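Local coordinates for manganese-containing pseudocatalase (Thermus thermophilus, PDB 2V8T), which probably breaks down hydrogen peroxide to water and oxygen at a pair of manganese ions held in a helical subunit of a hexamer, at residues I178-L181 and L182-G186; A158-H161 and K162-Y166; L290-I293 and A294-L297. One frame throughout, in Å; residues are numbered along the deposited sequence.

In the fold
Contacts 1 and 2 sit on consecutive helices of the ferritin-like core, 172-200 and 144-166, with their centres about 10 Å apart. They touch directly: Leu182 CD2 lies 3.6 Å from Arg159 CG, and Leu181 CB lies 3.7 Å from Lys162 CE. Both border the dimanganese site: Gly185 of contact 1 is about 4 Å from a bound manganese, and the side chain of Lys162 in contact 2 is about 5 Å from one, nearest atoms in each case. Contact 3, on the C-terminal helix 288-299, stands apart, its centre about 40 Å from that of contact 1 and 43 Å from that of contact 2, and it packs on another subunit.

Contact 1: I178-L181 and L182-G186; sequences IGYL and LVRGG
Tyr180 sets its CG opposite the backbone N (chi1 -176°), which swings the ring out from helix 172-200 with its CE2 and CZ beside Arg184, and Arg184, one turn later, bends at both chi2 and chi3 to lie alongside. The two side chains run the same way. Arg184 CG sits over one face of the ring, offset toward the rim and 4.0 Å from the centroid, a CH-pi contact whose nearest pair is Tyr180 CE2 and Arg184 CG at 3.6 Å. Further out, Arg184 CD reaches Tyr180 CZ at 3.7 Å. It is thus the aliphatic stem, CG and CD, that makes the contact; the guanidinium plane is turned 29° from that of the ring, and the hydroxyl lies obliquely to it.

Both polar ends find partners elsewhere: Tyr180 OH bonds to Gln9, while Arg184 NE makes a salt bridge with Glu69 and its NH1 bonds to the carbonyl of Asn232. An alanine in place of Tyr180 is likely to leave Gln9 without its hydroxyl mate and the stem of Arg184 without the ring that limits its swing.

Beside this pair, Ile178 CG2 meets Leu182 CD1 at 3.9 Å. The backbone bond from Leu182 N to Ile178 O is 2.8 Å long, and Gly185 N reaches Leu181 O at 2.8 Å. Gly185 has no side chain, and its nearest atom is about 3 Å from the side chain of Glu155, a manganese ligand; Leu181 packs on His73, another.

The chemistry is that of a buried arginine whose aliphatic part is sheltered by an aromatic face and whose charge is met by Glu69. Arg184 also packs on His73, so the pair lies next to the metal site.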
# COMPACT_ATOMS: atom_id res chain seq x y z
N ILE A 178 -17.34 21.44 10.80
CA ILE A 178 -16.10 21.43 11.55
C ILE A 178 -16.32 22.06 12.91
O ILE A 178 -15.83 21.58 13.93
CB ILE A 178 -14.95 22.07 10.78
CG1 ILE A 178 -14.59 21.23 9.57
CG2 ILE A 178 -13.78 22.30 11.74
CD1 ILE A 178 -13.67 21.92 8.57
N GLY A 179 -17.05 23.20 12.96
CA GLY A 179 -17.31 23.79 14.26
C GLY A 179 -17.98 22.81 15.22
O GLY A 179 -17.64 22.74 16.40
N TYR A 180 -18.95 22.08 14.70
CA TYR A 180 -19.66 21.09 15.53
C TYR A 180 -18.70 19.99 16.00
O TYR A 180 -18.67 19.63 17.19
CB TYR A 180 -20.85 20.51 14.77
CG TYR A 180 -21.66 19.58 15.62
CD1 TYR A 180 -22.42 20.07 16.67
CD2 TYR A 180 -21.69 18.22 15.41
CE1 TYR A 180 -23.19 19.25 17.49
CE2 TYR A 180 -22.46 17.39 16.28
CZ TYR A 180 -23.21 17.94 17.29
OH TYR A 180 -23.95 17.07 18.12
N LEU A 181 -17.92 19.45 15.07
CA LEU A 181 -17.03 18.34 15.43
C LEU A 181 -15.83 18.78 16.25
O LEU A 181 -15.26 17.95 16.96
CB LEU A 181 -16.67 17.54 14.20
CG LEU A 181 -17.85 16.81 13.53
CD1 LEU A 181 -17.36 15.89 12.42
CD2 LEU A 181 -18.70 16.01 14.53
N LEU A 182 -15.45 20.05 16.20
CA LEU A 182 -14.45 20.56 17.17
C LEU A 182 -15.02 20.45 18.58
O LEU A 182 -14.32 20.09 19.54
CB LEU A 182 -14.09 22.00 16.87
CG LEU A 182 -13.21 22.21 15.65
CD1 LEU A 182 -13.14 23.69 15.32
CD2 LEU A 182 -11.81 21.61 15.87
N VAL A 183 -16.31 20.79 18.75
CA VAL A 183 -16.93 20.70 20.07
C VAL A 183 -17.06 19.24 20.50
O VAL A 183 -16.72 18.88 21.63
CB VAL A 183 -18.26 21.47 20.07
CG1 VAL A 183 -18.98 21.23 21.42
CG2 VAL A 183 -17.99 22.94 19.83
N ARG A 184 -17.53 18.37 19.59
CA ARG A 184 -17.65 16.95 19.95
C ARG A 184 -16.29 16.33 20.26
O ARG A 184 -16.15 15.53 21.19
CB ARG A 184 -18.35 16.17 18.84
CG ARG A 184 -19.76 16.67 18.51
CD ARG A 184 -20.64 16.88 19.72
NE ARG A 184 -20.74 15.64 20.49
CZ ARG A 184 -21.01 15.58 21.78
NH1 ARG A 184 -21.26 16.67 22.50
NH2 ARG A 184 -21.02 14.39 22.38
N GLY A 185 -15.25 16.73 19.49
CA GLY A 185 -13.92 16.18 19.76
C GLY A 185 -13.37 16.69 21.05
O GLY A 185 -12.59 16.00 21.73
N GLY A 186 -13.75 17.90 21.47
CA GLY A 186 -13.41 18.38 22.78
C GLY A 186 -14.02 17.53 23.86
O GLY A 186 -13.36 17.22 24.89

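Contact 2: A158-H161 and K162-Y166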
# COMPACT_ATOMS: atom_id res chain seq x y z
N ALA A 158 -6.75 14.66 15.64
CA ALA A 158 -7.92 14.86 14.76
C ALA A 158 -8.40 16.30 14.84
O ALA A 158 -8.75 16.91 13.83
CB ALA A 158 -9.03 13.90 15.14
N ARG A 159 -8.42 16.88 16.04
CA ARG A 159 -8.81 18.27 16.22
C ARG A 159 -7.89 19.20 15.42
O ARG A 159 -8.33 20.15 14.79
CB ARG A 159 -8.77 18.66 17.69
CG ARG A 159 -9.29 20.06 17.94
CD ARG A 159 -8.82 20.62 19.22
NE ARG A 159 -9.45 21.91 19.52
CZ ARG A 159 -8.81 22.97 19.96
NH1 ARG A 159 -7.52 22.95 20.21
NH2 ARG A 159 -9.47 24.12 20.12
N THR A 160 -6.58 18.92 15.49
CA THR A 160 -5.60 19.73 14.80
C THR A 160 -5.88 19.72 13.28
O THR A 160 -5.83 20.75 12.61
CB THR A 160 -4.17 19.22 15.12
OG1 THR A 160 -3.97 19.32 16.52
CG2 THR A 160 -3.15 20.05 14.45
N HIS A 161 -6.17 18.52 12.73
CA HIS A 161 -6.51 18.43 11.32
C HIS A 161 -7.79 19.20 11.00
O HIS A 161 -7.88 19.88 9.97
CB HIS A 161 -6.62 16.99 10.85
CG HIS A 161 -5.30 16.29 10.74
ND1 HIS A 161 -4.13 16.60 11.39
CD2 HIS A 161 -5.08 15.25 9.92
CE1 HIS A 161 -3.21 15.68 10.94
NE2 HIS A 161 -3.79 14.92 10.03
N LYS A 162 -8.80 19.08 11.86
CA LYS A 162 -10.05 19.83 11.63
C LYS A 162 -9.80 21.33 11.60
O LYS A 162 -10.35 22.03 10.76
CB LYS A 162 -11.14 19.44 12.64
CG LYS A 162 -11.64 18.01 12.44
CD LYS A 162 -13.05 17.77 12.86
CE LYS A 162 -13.54 16.35 12.64
NZ LYS A 162 -12.82 15.28 13.42
N LEU A 163 -9.00 21.84 12.55
CA LEU A 163 -8.67 23.26 12.59
C LEU A 163 -7.98 23.70 11.29
O LEU A 163 -8.28 24.76 10.74
CB LEU A 163 -7.78 23.58 13.78
CG LEU A 163 -8.48 23.54 15.14
CD1 LEU A 163 -7.43 23.45 16.25
CD2 LEU A 163 -9.36 24.75 15.35
N ARG A 164 -7.01 22.91 10.84
CA ARG A 164 -6.27 23.31 9.63
C ARG A 164 -7.17 23.29 8.39
O ARG A 164 -7.12 24.21 7.58
CB ARG A 164 -5.05 22.40 9.45
CG ARG A 164 -4.00 22.67 10.52
CD ARG A 164 -2.94 21.57 10.56
NE ARG A 164 -1.92 21.91 11.55
CZ ARG A 164 -0.88 21.13 11.84
NH1 ARG A 164 -0.79 19.91 11.36
NH2 ARG A 164 0.02 21.59 12.69
N VAL A 165 -8.04 22.28 8.26
CA VAL A 165 -8.95 22.26 7.12
C VAL A 165 -9.92 23.44 7.23
O VAL A 165 -10.27 24.08 6.22
CB VAL A 165 -9.68 20.92 7.02
CG1 VAL A 165 -10.79 20.95 5.97
CG2 VAL A 165 -8.67 19.81 6.66
N TYR A 166 -10.41 23.77 8.44
CA TYR A 166 -11.26 24.93 8.63
C TYR A 166 -10.62 26.18 8.06
O TYR A 166 -11.25 27.04 7.45
CB TYR A 166 -11.54 25.10 10.14
CG TYR A 166 -12.43 26.27 10.44
CD1 TYR A 166 -11.88 27.51 10.66
CD2 TYR A 166 -13.81 26.14 10.58
CE1 TYR A 166 -12.69 28.60 10.95
CE2 TYR A 166 -14.62 27.20 10.88
CZ TYR A 166 -14.04 28.45 11.05
OH TYR A 166 -14.81 29.57 11.36
O HOH W 1 -10.20 15.05 11.98
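Ala158, Arg159, Thr160 and His161 each offer a carbonyl to the amide four residues on, and the turn of helix 144-166 is regular, with phi and psi near -60° and -44°: Lys162 N to Ala158 O is 2.9 Å and Val165 N to His161 O is 3.0 Å.

Ala158 O carries a second bond. In the lysine conformer given, one of two modelled, a water donates to Ala158 O at 3.0 Å and accepts from Lys162 NZ, also at 3.0 Å. The lysine comes back toward Ala158 with its last bond bent, and its ammonium also bonds to Glu36, a manganese ligand. Both links belong to this conformer, and the water bridge is the less certain for it.

On the other side chains, methyls lie over guanidinium faces. Thr160 CG2 stands 3.6 Å above the plane of the Arg164 guanidinium, over its centre, placed there by lying opposite the backbone N while OG1 turns back to Val156 O. Leu163 CD1 is centred in the same way over Arg159, 3.9 Å above the guanidinium plane, with the two side chains crossing at a slant. The N-H groups bond elsewhere, those of Arg159 to Asn215 OD1 and Ile213 O.

The helix is thus wedged between several neighbours. Lys162 and Leu163 pack on Leu182 of helix 172-200, and His161 on Leu29 of helix 28-31. Arg164 points out of the subunit, making a salt bridge with Glu280 of the second subunit and a hydrogen bond with Ser141 O of the third, so this turn joins the metal-binding core to the hexamer interfaces.

Contact 3: L290-I293 and A294-L297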
# COMPACT_ATOMS: atom_id res chain seq x y z
N LEU A 290 -36.73 5.16 -13.76
CA LEU A 290 -36.53 4.49 -12.46
C LEU A 290 -37.43 5.11 -11.40
O LEU A 290 -37.98 4.39 -10.54
CB LEU A 290 -35.07 4.55 -11.99
CG LEU A 290 -34.07 3.87 -12.94
CD1 LEU A 290 -32.71 3.73 -12.21
CD2 LEU A 290 -34.55 2.52 -13.49
N TYR A 291 -37.63 6.42 -11.45
CA TYR A 291 -38.55 7.07 -10.50
C TYR A 291 -39.97 6.51 -10.68
O TYR A 291 -40.69 6.34 -9.70
CB TYR A 291 -38.55 8.57 -10.65
CG TYR A 291 -37.24 9.27 -10.35
CD1 TYR A 291 -36.22 8.69 -9.61
CD2 TYR A 291 -37.04 10.55 -10.84
CE1 TYR A 291 -35.05 9.37 -9.34
CE2 TYR A 291 -35.87 11.26 -10.56
CZ TYR A 291 -34.86 10.66 -9.80
OH TYR A 291 -33.69 11.31 -9.54
N GLU A 292 -40.36 6.25 -11.92
CA GLU A 292 -41.68 5.66 -12.18
C GLU A 292 -41.78 4.26 -11.64
O GLU A 292 -42.81 3.85 -11.11
CB GLU A 292 -42.00 5.78 -13.66
CG GLU A 292 -43.33 5.24 -14.06
CD GLU A 292 -44.53 5.94 -13.46
OE1 GLU A 292 -44.43 7.05 -12.91
OE2 GLU A 292 -45.62 5.34 -13.59
N ILE A 293 -40.72 3.45 -11.80
CA ILE A 293 -40.69 2.10 -11.24
C ILE A 293 -40.92 2.19 -9.73
O ILE A 293 -41.70 1.42 -9.15
CB ILE A 293 -39.38 1.36 -11.59
CG1 ILE A 293 -39.38 1.03 -13.08
CG2 ILE A 293 -39.15 0.15 -10.74
CD1 ILE A 293 -38.05 0.49 -13.58
N ALA A 294 -40.19 3.10 -9.06
CA ALA A 294 -40.33 3.21 -7.60
C ALA A 294 -41.75 3.61 -7.23
O ALA A 294 -42.32 3.04 -6.29
CB ALA A 294 -39.32 4.21 -7.07
N LYS A 295 -42.32 4.56 -7.95
CA LYS A 295 -43.72 4.97 -7.68
C LYS A 295 -44.64 3.77 -7.77
O LYS A 295 -45.58 3.59 -6.96
CB LYS A 295 -44.20 6.00 -8.70
CG LYS A 295 -43.71 7.35 -8.43
CD LYS A 295 -44.11 8.28 -9.53
CE LYS A 295 -43.58 9.67 -9.31
NZ LYS A 295 -43.87 10.58 -10.50
N LYS A 296 -44.47 2.96 -8.80
CA LYS A 296 -45.36 1.81 -8.98
C LYS A 296 -45.19 0.75 -7.89
O LYS A 296 -46.16 0.05 -7.56
CB LYS A 296 -45.16 1.22 -10.39
CG LYS A 296 -45.72 2.10 -11.50
CD LYS A 296 -46.94 2.99 -11.14
CE LYS A 296 -47.54 3.65 -12.36
NZ LYS A 296 -47.78 2.62 -13.38
N LEU A 297 -44.02 0.67 -7.26
CA LEU A 297 -43.84 -0.29 -6.16
C LEU A 297 -44.82 -0.01 -5.03
O LEU A 297 -45.30 -0.90 -4.34
CB LEU A 297 -42.43 -0.23 -5.55
CG LEU A 297 -41.30 -0.78 -6.44
CD1 LEU A 297 -39.99 -0.54 -5.71
CD2 LEU A 297 -41.53 -2.27 -6.82
O HOH W 2 -45.43 2.92 -14.66
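Glu292 lies between two lysines, one three and one four residues further along helix 288-299, and meets them in different ways. Glu292 and Lys295 are each modelled in two conformers, and what follows holds for the ones given. The CG of Glu292 is opposite the backbone N (chi1 -178°) and the chain then bends at chi2, turning the carboxylate so that OE1 faces Lys295 and OE2 faces Lys296. Lys296 crosses it at a slant, its own chain bent at chi2 and chi4. In this conformer Glu292 OE2 is placed for a salt bridge with Lys296 NZ at 3.5 Å, and a water appears to span the pair, 2.7 Å from each of these atoms. The approach of Lys296 CE to the same oxygen is too close to trust, however, so the detail of this pairing is doubtful.

Lys295 is extended and runs nearly at right angles to Glu292. It is the aliphatic part that comes near, with Lys295 CD 3.6 Å from Glu292 OE1. Its ammonium stays beyond salt-bridge range, NZ to OE1 being 4.3 Å. Beneath, Lys296 N bonds to Glu292 O at 3.0 Å.

Other residues of the turn look elsewhere: Ala294 packs on Ala55 and Leu297 on Tyr59, both of the fourth subunit, and Tyr291 OH bonds to the carbonyl of Asp92 in its own chain.

What results is an amphipathic helix. Ile293, Ala294 and Leu297 lie against another subunit, while the charges of Glu292 and Lys296 probably pair in this conformer, i to i+4, though the detail is doubtful, and Lys295 may add a weaker, longer-range attraction.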